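Local coordinates for putative Nitroreductase (Anabaena variabilis ATCC 29413, PDB 3EO7), which binds flavin mononucleotide and probably acts as an FMN-dependent oxidoreductase of the nitroreductase type, at residues Val111-Arg116 against Leu162-Thr167; Glu158-Ala163 against Pro236-Leu241; Asp204-Leu209 against Ile247-Thr252; His208-Phe213 against Ile232-Leu237; Pro372-Leu377 against Gly461-Arg466. All blocks are in the same frame, centred on the assembly; numbering follows the deposited sequence.

Contact 1 (Val111-Arg116 against Leu162-Thr167)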
# COMPACT_ATOMS: atom_id res chain seq x y z
N VAL A 111 -1.10 -5.95 -11.91
CA VAL A 111 0.07 -6.75 -11.61
C VAL A 111 0.59 -7.41 -12.86
O VAL A 111 -0.14 -8.12 -13.56
CB VAL A 111 -0.26 -7.81 -10.53
CG1 VAL A 111 0.93 -8.81 -10.35
CG2 VAL A 111 -0.64 -7.11 -9.18
N TYR A 112 1.89 -7.20 -13.10
CA TYR A 112 2.59 -7.85 -14.19
C TYR A 112 3.71 -8.71 -13.63
O TYR A 112 4.25 -8.41 -12.59
CB TYR A 112 3.22 -6.81 -15.11
CG TYR A 112 2.20 -5.96 -15.81
CD1 TYR A 112 1.68 -4.84 -15.19
CD2 TYR A 112 1.77 -6.29 -17.08
CE1 TYR A 112 0.71 -4.06 -15.81
CE2 TYR A 112 0.79 -5.53 -17.72
CZ TYR A 112 0.29 -4.41 -17.10
OH TYR A 112 -0.66 -3.66 -17.76
N VAL A 113 4.04 -9.77 -14.36
CA VAL A 113 5.22 -10.56 -14.06
C VAL A 113 6.15 -10.46 -15.26
O VAL A 113 5.73 -10.66 -16.43
CB VAL A 113 4.90 -12.04 -13.78
CG1 VAL A 113 6.18 -12.86 -13.64
CG2 VAL A 113 4.04 -12.20 -12.51
N VAL A 114 7.41 -10.17 -14.98
CA VAL A 114 8.47 -10.09 -16.00
C VAL A 114 9.38 -11.29 -15.79
O VAL A 114 9.85 -11.51 -14.68
CB VAL A 114 9.25 -8.78 -15.95
CG1 VAL A 114 10.37 -8.78 -17.02
CG2 VAL A 114 8.32 -7.61 -16.16
N SER A 115 9.60 -12.07 -16.84
CA SER A 115 10.47 -13.24 -16.75
C SER A 115 11.80 -13.04 -17.46
O SER A 115 11.84 -12.65 -18.63
CB SER A 115 9.78 -14.46 -17.32
OG SER A 115 10.67 -15.59 -17.32
N ARG A 116 12.86 -13.38 -16.78
CA ARG A 116 14.19 -13.39 -17.36
C ARG A 116 14.33 -14.54 -18.36
O ARG A 116 15.23 -14.52 -19.21
CB ARG A 116 15.22 -13.55 -16.26
CG ARG A 116 16.66 -13.26 -16.72
CD ARG A 116 17.51 -13.12 -15.48
NE ARG A 116 18.84 -12.61 -15.82
CZ ARG A 116 19.74 -12.23 -14.93
NH1 ARG A 116 19.48 -12.30 -13.64
NH2 ARG A 116 20.91 -11.74 -15.32
N LEU A 162 12.69 -13.41 -12.02
CA LEU A 162 11.40 -12.83 -12.31
C LEU A 162 11.16 -11.63 -11.40
O LEU A 162 11.77 -11.50 -10.36
CB LEU A 162 10.26 -13.84 -12.20
CG LEU A 162 9.76 -14.33 -10.85
CD1 LEU A 162 8.49 -15.14 -11.10
CD2 LEU A 162 10.81 -15.14 -10.15
N ALA A 163 10.26 -10.78 -11.83
CA ALA A 163 9.90 -9.57 -11.12
C ALA A 163 8.43 -9.30 -11.32
O ALA A 163 7.84 -9.60 -12.37
CB ALA A 163 10.70 -8.35 -11.65
N ILE A 164 7.83 -8.73 -10.29
CA ILE A 164 6.50 -8.17 -10.43
C ILE A 164 6.70 -6.69 -10.73
O ILE A 164 7.60 -6.05 -10.20
CB ILE A 164 5.69 -8.33 -9.11
CG1 ILE A 164 5.13 -9.76 -9.05
CG2 ILE A 164 4.49 -7.35 -9.06
CD1 ILE A 164 4.44 -10.13 -7.67
N ILE A 165 5.85 -6.14 -11.59
CA ILE A 165 5.77 -4.71 -11.74
C ILE A 165 4.32 -4.37 -11.47
O ILE A 165 3.40 -5.01 -12.02
CB ILE A 165 6.23 -4.19 -13.12
CG1 ILE A 165 7.69 -4.63 -13.39
CG2 ILE A 165 6.03 -2.65 -13.18
CD1 ILE A 165 8.23 -4.17 -14.78
N VAL A 166 4.11 -3.35 -10.63
CA VAL A 166 2.77 -2.88 -10.31
C VAL A 166 2.59 -1.54 -10.98
O VAL A 166 3.40 -0.62 -10.79
CB VAL A 166 2.49 -2.71 -8.81
CG1 VAL A 166 1.01 -2.28 -8.58
CG2 VAL A 166 2.76 -4.00 -8.08
N THR A 167 1.54 -1.45 -11.79
CA THR A 167 1.19 -0.21 -12.43
C THR A 167 -0.16 0.27 -11.88
O THR A 167 -0.87 -0.49 -11.18
CB THR A 167 1.00 -0.39 -13.93
OG1 THR A 167 -0.16 -1.19 -14.18
CG2 THR A 167 2.25 -0.96 -14.62
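Strands 109-115 and 162-169 pair antiparallel, and the axes of their two short segments approach to 4.6 Å. Four backbone hydrogen bonds fix the register, setting Tyr112 across from Ile165 and Val114 across from Ala163. The shortest, from Val114 N to Ala163 O at 2.7 Å, is nearly straight (172° at the hydrogen). By contrast, Ile165 N meets Tyr112 O from well above the carbonyl plane, 38° out of it. The CA of Ile164 also crowds this oxygen, lying 3.1 Å from Tyr112 O in a CA-H...O contact.

Packing is tightest on the face carrying Tyr112, Val114 and Ile165. There Val114 CG2, beside its own backbone N, crosses the tip of Ile165 obliquely and comes within 3.7 Å of Ile165 CD1. Thr167 approaches the Tyr112 ring at its edge: Thr167 OG1 lies in the ring plane, 3.4 Å from Tyr112 CE1. Leu147 and Leu222, from two different helices, cover this face.

The other face is looser. Val111 CG1 comes no nearer to Ile164 CG2 than 4.1 Å, and Val113 and Leu162 lie side by side, pointing the same way, with Val113 CG1 also 4.1 Å from Leu162 CD1. At the open end, partly exposed Arg116 runs extended away from the strand pair to a salt bridge with Glu158.

Tyr112 OH and Thr167 OG1 both hydrogen-bond to Glu229 OE2, and Lys41 NZ bonds to the same tyrosine hydroxyl. These hydroxyls and the nearby lysine would be expected to favour the charged form of the carboxylate.

Contact 2 (Glu158-Ala163 against Pro236-Leu241)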
# COMPACT_ATOMS: atom_id res chain seq x y z
N GLU A 158 20.11 -8.55 -10.83
CA GLU A 158 21.17 -9.40 -11.32
C GLU A 158 21.04 -10.86 -10.80
O GLU A 158 21.36 -11.79 -11.52
CB GLU A 158 22.51 -8.76 -10.99
CG GLU A 158 23.66 -9.30 -11.92
CD GLU A 158 23.48 -8.88 -13.41
OE1 GLU A 158 23.74 -7.70 -13.74
OE2 GLU A 158 23.12 -9.74 -14.24
N SER A 159 20.52 -11.03 -9.58
CA SER A 159 20.40 -12.32 -8.90
C SER A 159 19.10 -13.09 -9.19
O SER A 159 19.03 -14.32 -9.07
CB SER A 159 20.40 -12.06 -7.36
OG SER A 159 20.96 -10.78 -7.03
N THR A 160 18.10 -12.36 -9.62
CA THR A 160 16.76 -12.89 -9.77
C THR A 160 16.37 -13.24 -11.20
O THR A 160 17.05 -12.85 -12.16
CB THR A 160 15.76 -11.88 -9.15
OG1 THR A 160 15.93 -10.60 -9.79
CG2 THR A 160 15.99 -11.77 -7.63
N GLN A 161 15.28 -13.99 -11.31
CA GLN A 161 14.78 -14.53 -12.57
C GLN A 161 13.38 -14.05 -12.96
O GLN A 161 12.91 -14.34 -14.07
CB GLN A 161 14.77 -16.06 -12.44
CG GLN A 161 16.11 -16.62 -12.04
CD GLN A 161 17.11 -16.49 -13.16
OE1 GLN A 161 16.77 -16.71 -14.33
NE2 GLN A 161 18.36 -16.14 -12.82
N LEU A 162 12.69 -13.41 -12.02
CA LEU A 162 11.40 -12.83 -12.31
C LEU A 162 11.16 -11.63 -11.40
O LEU A 162 11.77 -11.50 -10.36
CB LEU A 162 10.26 -13.84 -12.20
CG LEU A 162 9.76 -14.33 -10.85
CD1 LEU A 162 8.49 -15.14 -11.10
CD2 LEU A 162 10.81 -15.14 -10.15
N ALA A 163 10.26 -10.78 -11.83
CA ALA A 163 9.90 -9.57 -11.12
C ALA A 163 8.43 -9.30 -11.32
O ALA A 163 7.84 -9.60 -12.37
CB ALA A 163 10.70 -8.35 -11.65
N PRO A 236 11.69 -7.20 -8.11
CA PRO A 236 12.28 -8.51 -8.32
C PRO A 236 11.88 -9.45 -7.19
O PRO A 236 11.82 -9.05 -6.01
CB PRO A 236 13.80 -8.26 -8.27
CG PRO A 236 13.95 -6.84 -8.56
CD PRO A 236 12.71 -6.14 -8.13
N LEU A 237 11.61 -10.70 -7.56
CA LEU A 237 11.22 -11.73 -6.61
C LEU A 237 12.37 -12.70 -6.40
O LEU A 237 12.70 -13.49 -7.29
CB LEU A 237 10.00 -12.48 -7.12
CG LEU A 237 8.72 -11.66 -7.25
CD1 LEU A 237 7.60 -12.59 -7.76
CD2 LEU A 237 8.34 -10.96 -5.96
N ALA A 238 12.98 -12.64 -5.21
CA ALA A 238 14.11 -13.50 -4.86
C ALA A 238 13.62 -14.79 -4.25
O ALA A 238 12.91 -14.76 -3.24
CB ALA A 238 15.02 -12.79 -3.85
N ASP A 239 14.07 -15.91 -4.83
CA ASP A 239 13.70 -17.23 -4.38
C ASP A 239 14.60 -17.62 -3.21
O ASP A 239 15.77 -17.95 -3.40
CB ASP A 239 13.87 -18.20 -5.52
CG ASP A 239 13.43 -19.60 -5.17
OD1 ASP A 239 13.20 -19.90 -3.98
OD2 ASP A 239 13.35 -20.43 -6.11
N LEU A 240 14.06 -17.56 -2.01
CA LEU A 240 14.83 -17.85 -0.82
C LEU A 240 15.28 -19.32 -0.70
O LEU A 240 16.13 -19.65 0.13
CB LEU A 240 14.09 -17.37 0.44
CG LEU A 240 13.78 -15.88 0.53
CD1 LEU A 240 13.01 -15.62 1.80
CD2 LEU A 240 15.05 -14.98 0.44
N LEU A 241 14.74 -20.19 -1.54
CA LEU A 241 15.20 -21.58 -1.56
C LEU A 241 16.49 -21.70 -2.37
O LEU A 241 17.14 -22.74 -2.37
CB LEU A 241 14.11 -22.48 -2.10
CG LEU A 241 12.81 -22.41 -1.30
CD1 LEU A 241 11.85 -23.42 -1.90
CD2 LEU A 241 13.04 -22.65 0.18
O HOH W 1 14.08 -15.07 -8.90
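One direct hydrogen bond joins residues 158-163 to 236-241: Leu237 N donates to Leu162 O over 2.9 Å, at 177° and in the carbonyl plane. Water makes a second link beside the direct bond, at the start of strand 162-169, accepting from Gln161 N at 2.9 Å and donating to Leu237 O at 2.6 Å. Beyond it, Asp239 OD1 takes the backbone N of Leu241, an Asx turn that closes the strand end.

The remaining contacts are made by side chains packing around this bond. Ala163 and Pro236 form a non-hydrogen-bonded pair so close that their CA atoms are 3.8 Å apart, and Ala163 CB rests on Pro236 CA at 3.7 Å. Leu162, with CG in the crowded position between N and carbonyl carbon (chi1 74°), swings its end to Leu237, where Leu162 CD2 lies 4.1 Å from Leu237 CB. Thr160 uses both branches: OG1, already bonded to Ala156 O, touches Pro236 CB at 3.5 Å, while CG2 reaches over Ala238.

The contact thus spans the turn from helix 155-159 into strand 162-169 and the end of strand 229-239. Helix 66-82 packs on Leu162 through Trp70 and Leu74, and Trp144 of helix 144-150 covers Thr160 and Ala163.

Contact 3 (Asp204-Leu209 against Ile247-Thr252)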
# COMPACT_ATOMS: atom_id res chain seq x y z
N ASP A 204 8.22 -18.65 0.33
CA ASP A 204 9.69 -18.62 0.36
C ASP A 204 10.34 -17.72 -0.69
O ASP A 204 11.36 -18.07 -1.28
CB ASP A 204 10.26 -20.04 0.31
CG ASP A 204 9.87 -20.86 1.49
OD1 ASP A 204 10.06 -20.40 2.63
OD2 ASP A 204 9.37 -21.96 1.27
N TYR A 205 9.69 -16.59 -0.91
CA TYR A 205 10.19 -15.53 -1.79
C TYR A 205 10.38 -14.28 -0.95
O TYR A 205 9.81 -14.16 0.15
CB TYR A 205 9.19 -15.21 -2.91
CG TYR A 205 9.39 -16.03 -4.15
CD1 TYR A 205 10.37 -15.67 -5.06
CD2 TYR A 205 8.63 -17.14 -4.42
CE1 TYR A 205 10.60 -16.38 -6.20
CE2 TYR A 205 8.85 -17.87 -5.60
CZ TYR A 205 9.83 -17.47 -6.47
OH TYR A 205 10.12 -18.14 -7.64
N ARG A 206 11.24 -13.39 -1.44
CA ARG A 206 11.40 -12.06 -0.86
C ARG A 206 11.37 -11.05 -2.01
O ARG A 206 12.19 -11.12 -2.94
CB ARG A 206 12.68 -11.87 -0.07
CG ARG A 206 12.70 -10.46 0.58
CD ARG A 206 14.03 -10.13 1.18
NE ARG A 206 13.91 -8.98 2.06
CZ ARG A 206 13.96 -7.70 1.69
NH1 ARG A 206 14.13 -7.34 0.42
NH2 ARG A 206 13.84 -6.77 2.62
N PRO A 207 10.44 -10.10 -1.96
CA PRO A 207 10.45 -9.07 -2.99
C PRO A 207 11.47 -7.99 -2.59
O PRO A 207 11.68 -7.77 -1.40
CB PRO A 207 9.02 -8.48 -2.91
CG PRO A 207 8.55 -8.77 -1.53
CD PRO A 207 9.36 -9.92 -0.98
N HIS A 208 12.11 -7.41 -3.59
CA HIS A 208 13.02 -6.30 -3.43
C HIS A 208 12.36 -5.12 -4.09
O HIS A 208 12.13 -5.10 -5.30
CB HIS A 208 14.35 -6.63 -4.05
CG HIS A 208 15.12 -7.63 -3.25
ND1 HIS A 208 16.17 -7.27 -2.44
CD2 HIS A 208 14.95 -8.96 -3.10
CE1 HIS A 208 16.63 -8.35 -1.83
NE2 HIS A 208 15.91 -9.40 -2.21
N LEU A 209 12.00 -4.15 -3.25
CA LEU A 209 11.24 -3.01 -3.71
C LEU A 209 12.13 -2.00 -4.43
O LEU A 209 13.18 -1.60 -3.90
CB LEU A 209 10.60 -2.34 -2.51
CG LEU A 209 9.66 -1.18 -2.78
CD1 LEU A 209 8.46 -1.64 -3.66
CD2 LEU A 209 9.16 -0.59 -1.37
N ILE A 247 19.90 -12.28 -0.92
CA ILE A 247 20.73 -11.09 -1.06
C ILE A 247 20.31 -9.99 -0.13
O ILE A 247 19.18 -9.96 0.37
CB ILE A 247 20.71 -10.55 -2.51
CG1 ILE A 247 19.31 -10.13 -2.94
CG2 ILE A 247 21.30 -11.61 -3.48
CD1 ILE A 247 19.24 -9.45 -4.29
N SER A 248 21.22 -9.06 0.09
CA SER A 248 20.96 -7.93 0.94
C SER A 248 19.87 -7.03 0.39
O SER A 248 19.83 -6.78 -0.80
CB SER A 248 22.24 -7.11 1.06
OG SER A 248 21.99 -5.84 1.60
N PRO A 249 18.99 -6.51 1.27
CA PRO A 249 18.09 -5.47 0.78
C PRO A 249 18.88 -4.30 0.21
O PRO A 249 20.02 -4.05 0.63
CB PRO A 249 17.32 -5.03 2.02
CG PRO A 249 17.39 -6.24 2.95
CD PRO A 249 18.77 -6.83 2.70
N GLY A 250 18.30 -3.60 -0.74
CA GLY A 250 19.01 -2.55 -1.47
C GLY A 250 18.36 -1.20 -1.46
O GLY A 250 17.63 -0.88 -0.55
N CYS A 251 18.67 -0.39 -2.46
CA CYS A 251 18.14 0.97 -2.52
C CYS A 251 16.72 0.90 -3.02
O CYS A 251 16.49 0.65 -4.19
CB CYS A 251 18.99 1.76 -3.50
SG CYS A 251 18.46 3.48 -3.73
N THR A 252 15.76 1.13 -2.14
CA THR A 252 14.36 1.01 -2.52
C THR A 252 13.76 2.25 -3.16
O THR A 252 12.65 2.20 -3.67
CB THR A 252 13.52 0.69 -1.27
OG1 THR A 252 13.70 1.75 -0.33
CG2 THR A 252 13.97 -0.63 -0.61
O HOH W 2 16.43 -11.94 -1.03
O HOH W 3 15.77 -4.53 -1.50
O HOH W 4 18.45 -5.58 -3.21
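His208 ND1 is held by two waters, each 2.9 Å from that nitrogen: one also accepts from Gly250 N, the other donates to Ser248 O. The second ring nitrogen, His208 NE2, has a third water at 2.8 Å, lying in the ring plane. The imidazole is therefore tied to the 247-252 loop through solvent, while carbon makes the direct touches. Ile247 crosses it obliquely over one face in a CH-pi contact, Ile247 CD1 standing 4.0 Å from the ring centroid, and Ile247 CG1 comes to 3.4 Å from His208 CE1. On the opposite face Arg206 NH1 lies 3.4 Å above the plane of the His208 ring, over its centre.

Strand 205-207, at the margin of the antiparallel sheet, follows helix 181-202, which ends in a Schellman motif with Asp204 as the C-prime residue at positive phi (58°). From this strand Arg206 runs extended, CG anti to the backbone N (chi1 -176°), so that Pro249 CG lies over one face of its guanidinium, 3.6 Å from Arg206 NH2. Salt bridges to Asp369 and Asp373 fix that group's rotation. Farther along, Thr252 CA makes a CA-H...O contact of 3.2 Å with Leu209 O, and Thr252 OG1 bonds to Tyr374 O.

Contact 4 (His208-Phe213 against Ile232-Leu237)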
# COMPACT_ATOMS: atom_id res chain seq x y z
N HIS A 208 12.11 -7.41 -3.59
CA HIS A 208 13.02 -6.30 -3.43
C HIS A 208 12.36 -5.12 -4.09
O HIS A 208 12.13 -5.10 -5.30
CB HIS A 208 14.35 -6.63 -4.05
CG HIS A 208 15.12 -7.63 -3.25
ND1 HIS A 208 16.17 -7.27 -2.44
CD2 HIS A 208 14.95 -8.96 -3.10
CE1 HIS A 208 16.63 -8.35 -1.83
NE2 HIS A 208 15.91 -9.40 -2.21
N LEU A 209 12.00 -4.15 -3.25
CA LEU A 209 11.24 -3.01 -3.71
C LEU A 209 12.13 -2.00 -4.43
O LEU A 209 13.18 -1.60 -3.90
CB LEU A 209 10.60 -2.34 -2.51
CG LEU A 209 9.66 -1.18 -2.78
CD1 LEU A 209 8.46 -1.64 -3.66
CD2 LEU A 209 9.16 -0.59 -1.37
N ILE A 210 11.71 -1.64 -5.64
CA ILE A 210 12.41 -0.67 -6.47
C ILE A 210 11.43 0.45 -6.88
O ILE A 210 10.60 0.31 -7.78
CB ILE A 210 13.06 -1.28 -7.76
CG1 ILE A 210 14.00 -2.45 -7.41
CG2 ILE A 210 13.81 -0.20 -8.58
CD1 ILE A 210 14.66 -3.13 -8.62
N GLY A 211 11.52 1.58 -6.18
CA GLY A 211 10.74 2.74 -6.50
C GLY A 211 11.43 3.72 -7.43
O GLY A 211 10.76 4.58 -7.99
N GLY A 212 12.75 3.62 -7.49
CA GLY A 212 13.63 4.43 -8.31
C GLY A 212 13.93 3.79 -9.66
O GLY A 212 14.74 2.88 -9.78
N PHE A 213 13.21 4.25 -10.68
CA PHE A 213 13.37 3.72 -12.03
C PHE A 213 12.95 4.80 -13.03
O PHE A 213 12.25 5.73 -12.67
CB PHE A 213 12.53 2.43 -12.22
CG PHE A 213 11.08 2.59 -11.87
CD1 PHE A 213 10.20 3.21 -12.75
CD2 PHE A 213 10.58 2.13 -10.67
CE1 PHE A 213 8.86 3.37 -12.42
CE2 PHE A 213 9.25 2.28 -10.32
CZ PHE A 213 8.38 2.90 -11.20
N ILE A 232 4.47 2.07 -10.94
CA ILE A 232 4.85 2.79 -9.73
C ILE A 232 5.72 1.97 -8.76
O ILE A 232 6.26 2.52 -7.80
CB ILE A 232 3.67 3.52 -9.03
CG1 ILE A 232 2.53 2.55 -8.74
CG2 ILE A 232 3.22 4.72 -9.91
CD1 ILE A 232 1.33 3.18 -7.99
N ALA A 233 5.87 0.67 -9.01
CA ALA A 233 6.76 -0.16 -8.23
C ALA A 233 7.24 -1.34 -9.08
O ALA A 233 6.45 -1.98 -9.76
CB ALA A 233 6.10 -0.68 -6.92
N VAL A 234 8.55 -1.60 -9.00
CA VAL A 234 9.23 -2.73 -9.64
C VAL A 234 9.74 -3.60 -8.47
O VAL A 234 10.38 -3.10 -7.56
CB VAL A 234 10.35 -2.30 -10.60
CG1 VAL A 234 11.13 -3.53 -11.12
CG2 VAL A 234 9.76 -1.46 -11.79
N LEU A 235 9.44 -4.89 -8.53
CA LEU A 235 9.80 -5.81 -7.45
C LEU A 235 10.37 -7.14 -7.93
O LEU A 235 9.64 -8.10 -8.14
CB LEU A 235 8.59 -6.08 -6.52
CG LEU A 235 7.85 -4.88 -5.90
CD1 LEU A 235 6.63 -4.50 -6.69
CD2 LEU A 235 7.44 -5.20 -4.46
N PRO A 236 11.69 -7.20 -8.11
CA PRO A 236 12.28 -8.51 -8.32
C PRO A 236 11.88 -9.45 -7.19
O PRO A 236 11.82 -9.05 -6.01
CB PRO A 236 13.80 -8.26 -8.27
CG PRO A 236 13.95 -6.84 -8.56
CD PRO A 236 12.71 -6.14 -8.13
N LEU A 237 11.61 -10.70 -7.56
CA LEU A 237 11.22 -11.73 -6.61
C LEU A 237 12.37 -12.70 -6.40
O LEU A 237 12.70 -13.49 -7.29
CB LEU A 237 10.00 -12.48 -7.12
CG LEU A 237 8.72 -11.66 -7.25
CD1 LEU A 237 7.60 -12.59 -7.76
CD2 LEU A 237 8.34 -10.96 -5.96
O HOH W 5 7.40 5.01 -8.33
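A single antiparallel bridge, Ile210 with Val234, ties the loop after strand 205-207 to strand 229-239, just beyond a classic beta bulge in which Ile232 and Ala233 both face Val166. The two side chains of the bridge point toward each other's segment, Ile210 CB lying 4.1 Å from Val234 CB. From there Ile210, extended along CG1, crosses the Pro236 ring at about a right angle, its CD1 3.6 Å from Pro236 CD. Leu209 does the reverse: its CB leaves the strand, but CG anti to the backbone N (chi1 -175°) brings the tip back. It lies alongside Leu235, pointing the same way, with Leu209 CD1 at 3.8 Å from Leu235 CD2.

Phe213 adopts the crowded first torsion (chi1 54°), which turns one ring face onto Val234. The methyl Val234 CG2 stands 4.2 Å from the Phe213 ring centroid, 25° off its normal, a CH-pi contact displaced toward the rim, while Ile232 CA lies at the ring edge. Arg451 adds a cation-pi interaction with this ring.

Three backbone bonds set the spacing. His208 N reaches Pro236 O at 2.9 Å; Ile210 N meets Val234 O at 2.8 Å, nearly along the C=O axis; and Val234 N returns to a lone pair of Ile210 O at 3.1 Å.

Contact 5 (Pro372-Leu377 against Gly461-Arg466)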
# COMPACT_ATOMS: atom_id res chain seq x y z
N PRO A 372 11.06 -6.00 6.06
CA PRO A 372 10.55 -5.95 4.70
C PRO A 372 10.81 -4.56 4.10
O PRO A 372 10.91 -3.57 4.84
CB PRO A 372 9.04 -6.19 4.86
CG PRO A 372 8.77 -6.01 6.31
CD PRO A 372 9.99 -6.07 7.07
N ASP A 373 10.95 -4.50 2.79
CA ASP A 373 11.24 -3.25 2.16
C ASP A 373 10.03 -2.30 2.16
O ASP A 373 8.89 -2.70 1.85
CB ASP A 373 11.63 -3.43 0.69
CG ASP A 373 12.95 -4.11 0.50
OD1 ASP A 373 13.78 -4.20 1.45
OD2 ASP A 373 13.22 -4.50 -0.65
N TYR A 374 10.35 -1.05 2.48
CA TYR A 374 9.49 0.11 2.29
C TYR A 374 10.34 1.10 1.49
O TYR A 374 11.55 0.95 1.37
CB TYR A 374 9.12 0.75 3.62
CG TYR A 374 8.14 -0.08 4.44
CD1 TYR A 374 8.58 -1.14 5.21
CD2 TYR A 374 6.78 0.20 4.44
CE1 TYR A 374 7.68 -1.90 5.96
CE2 TYR A 374 5.90 -0.56 5.19
CZ TYR A 374 6.36 -1.61 5.95
OH TYR A 374 5.48 -2.37 6.69
N PHE A 375 9.72 2.17 1.01
CA PHE A 375 10.45 3.21 0.30
C PHE A 375 11.25 4.01 1.31
O PHE A 375 12.50 4.07 1.23
CB PHE A 375 9.51 4.06 -0.55
CG PHE A 375 8.84 3.28 -1.62
CD1 PHE A 375 9.58 2.83 -2.70
CD2 PHE A 375 7.49 2.99 -1.57
CE1 PHE A 375 8.99 2.07 -3.69
CE2 PHE A 375 6.90 2.22 -2.55
CZ PHE A 375 7.65 1.79 -3.63
N ASP A 376 10.57 4.61 2.30
CA ASP A 376 11.28 5.27 3.39
C ASP A 376 10.38 5.56 4.57
O ASP A 376 9.75 6.61 4.63
CB ASP A 376 12.00 6.55 2.93
CG ASP A 376 13.00 7.06 3.97
OD1 ASP A 376 12.98 6.56 5.10
OD2 ASP A 376 13.81 7.94 3.64
N LEU A 377 10.31 4.63 5.51
CA LEU A 377 9.49 4.81 6.72
C LEU A 377 9.95 5.92 7.62
O LEU A 377 9.16 6.44 8.44
CB LEU A 377 9.37 3.51 7.49
CG LEU A 377 8.42 2.48 6.92
CD1 LEU A 377 8.27 1.35 7.93
CD2 LEU A 377 7.06 3.10 6.61
N GLY A 461 -0.01 2.80 2.82
CA GLY A 461 -0.88 1.68 2.45
C GLY A 461 -0.29 0.34 2.85
O GLY A 461 -1.01 -0.57 3.25
N HIS A 462 1.03 0.20 2.76
CA HIS A 462 1.75 -1.01 3.15
C HIS A 462 1.57 -1.22 4.67
O HIS A 462 1.15 -2.29 5.13
CB HIS A 462 3.21 -0.89 2.70
CG HIS A 462 4.07 -2.09 2.98
ND1 HIS A 462 5.34 -2.20 2.43
CD2 HIS A 462 3.90 -3.21 3.73
CE1 HIS A 462 5.90 -3.32 2.85
NE2 HIS A 462 5.05 -3.96 3.63
N LEU A 463 1.85 -0.20 5.47
CA LEU A 463 1.58 -0.26 6.92
C LEU A 463 0.10 -0.60 7.14
O LEU A 463 -0.23 -1.45 7.97
CB LEU A 463 1.94 1.07 7.59
CG LEU A 463 3.42 1.44 7.65
CD1 LEU A 463 3.56 2.88 8.22
CD2 LEU A 463 4.23 0.41 8.50
N GLY A 464 -0.78 0.10 6.43
CA GLY A 464 -2.21 -0.15 6.53
C GLY A 464 -2.58 -1.61 6.32
O GLY A 464 -3.38 -2.17 7.05
N GLN A 465 -1.95 -2.26 5.35
CA GLN A 465 -2.35 -3.64 5.08
C GLN A 465 -1.95 -4.55 6.24
O GLN A 465 -2.67 -5.48 6.57
CB GLN A 465 -1.79 -4.14 3.76
CG GLN A 465 -2.31 -5.51 3.36
CD GLN A 465 -3.82 -5.56 3.05
OE1 GLN A 465 -4.51 -4.56 3.10
NE2 GLN A 465 -4.32 -6.76 2.71
N ARG A 466 -0.78 -4.28 6.84
CA ARG A 466 -0.35 -5.08 7.97
C ARG A 466 -1.34 -4.88 9.12
O ARG A 466 -1.70 -5.83 9.79
CB ARG A 466 1.07 -4.72 8.38
CG ARG A 466 2.13 -5.08 7.33
CD ARG A 466 3.55 -4.79 7.82
NE ARG A 466 4.01 -5.71 8.86
CZ ARG A 466 4.80 -6.77 8.65
NH1 ARG A 466 5.20 -7.05 7.44
NH2 ARG A 466 5.19 -7.55 9.65
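His462 is the first residue of helical segment 461-466 to meet the 372-377 loop, and it makes the largest contribution on the helix side. Its CG stands anti to the backbone N (chi1 -178°), which sends the imidazole out flat against Tyr374 in an offset stack, centroids of the Tyr374 and His462 rings 3.8 Å apart and planes 16° from parallel. The overlap is shifted to the rims: Tyr374 CE2 comes within 3.3 Å of His462 CG. At the imidazole edge, in its plane, Asp373 O lies 3.2 Å from His462 CE1.

Leu463 turns its end back toward the loop. Its CD2 approaches the hydroxyl end of the tyrosine, 3.5 Å from Tyr374 OH, while its other methyl meets Leu377 tip to tip, Leu463 CD1 at 3.9 Å from Leu377 CD2. Leu377 CD1 in turn sits 3.6 Å above the centre of the Tyr374 ring, on the face opposite His462, so the phenol is sandwiched between leucine and imidazole.

One helical turn beyond His462, Arg466 bends at chi3 (71°) and passes the tyrosine, Arg466 CD being 3.3 Å from Tyr374 OH. Its NH1 borders Pro372 CG, and its NH2 bonds to Phe356 O.

The helix 452-473 lies deep in the chain, with the His462 side chain about 11 Å from the bound FMN. Glu197 OE2 joins two of these groups, hydrogen-bonded to His462 NE2 and salt-bridged to Arg466 NH1. That carboxylate would favour a proton on NE2 and, with Asp373 O facing CE1, may help the imidazole to bear positive charge.

Contacts 1, 2 and 4 share one antiparallel sheet: strand 162-169 pairs with 109-115 in contact 1 and with 229-239 in contact 2, while contact 4 adds the loop at residues 208-213 to the other side of 229-239. Their centres lie 9 to 12 Å apart. Contact 3 starts on edge strand 205-207, shares His208 and Leu209 with contact 4, and alternates with contact 2 along the chain. Contact 5 comes last in sequence, in the second nitroreductase-like half, its centre 13 Å from those of contacts 3 and 4. Asp373 joins the halves through Arg206 and Leu209 N, consistent with two nitroreductase-like units fused in one chain.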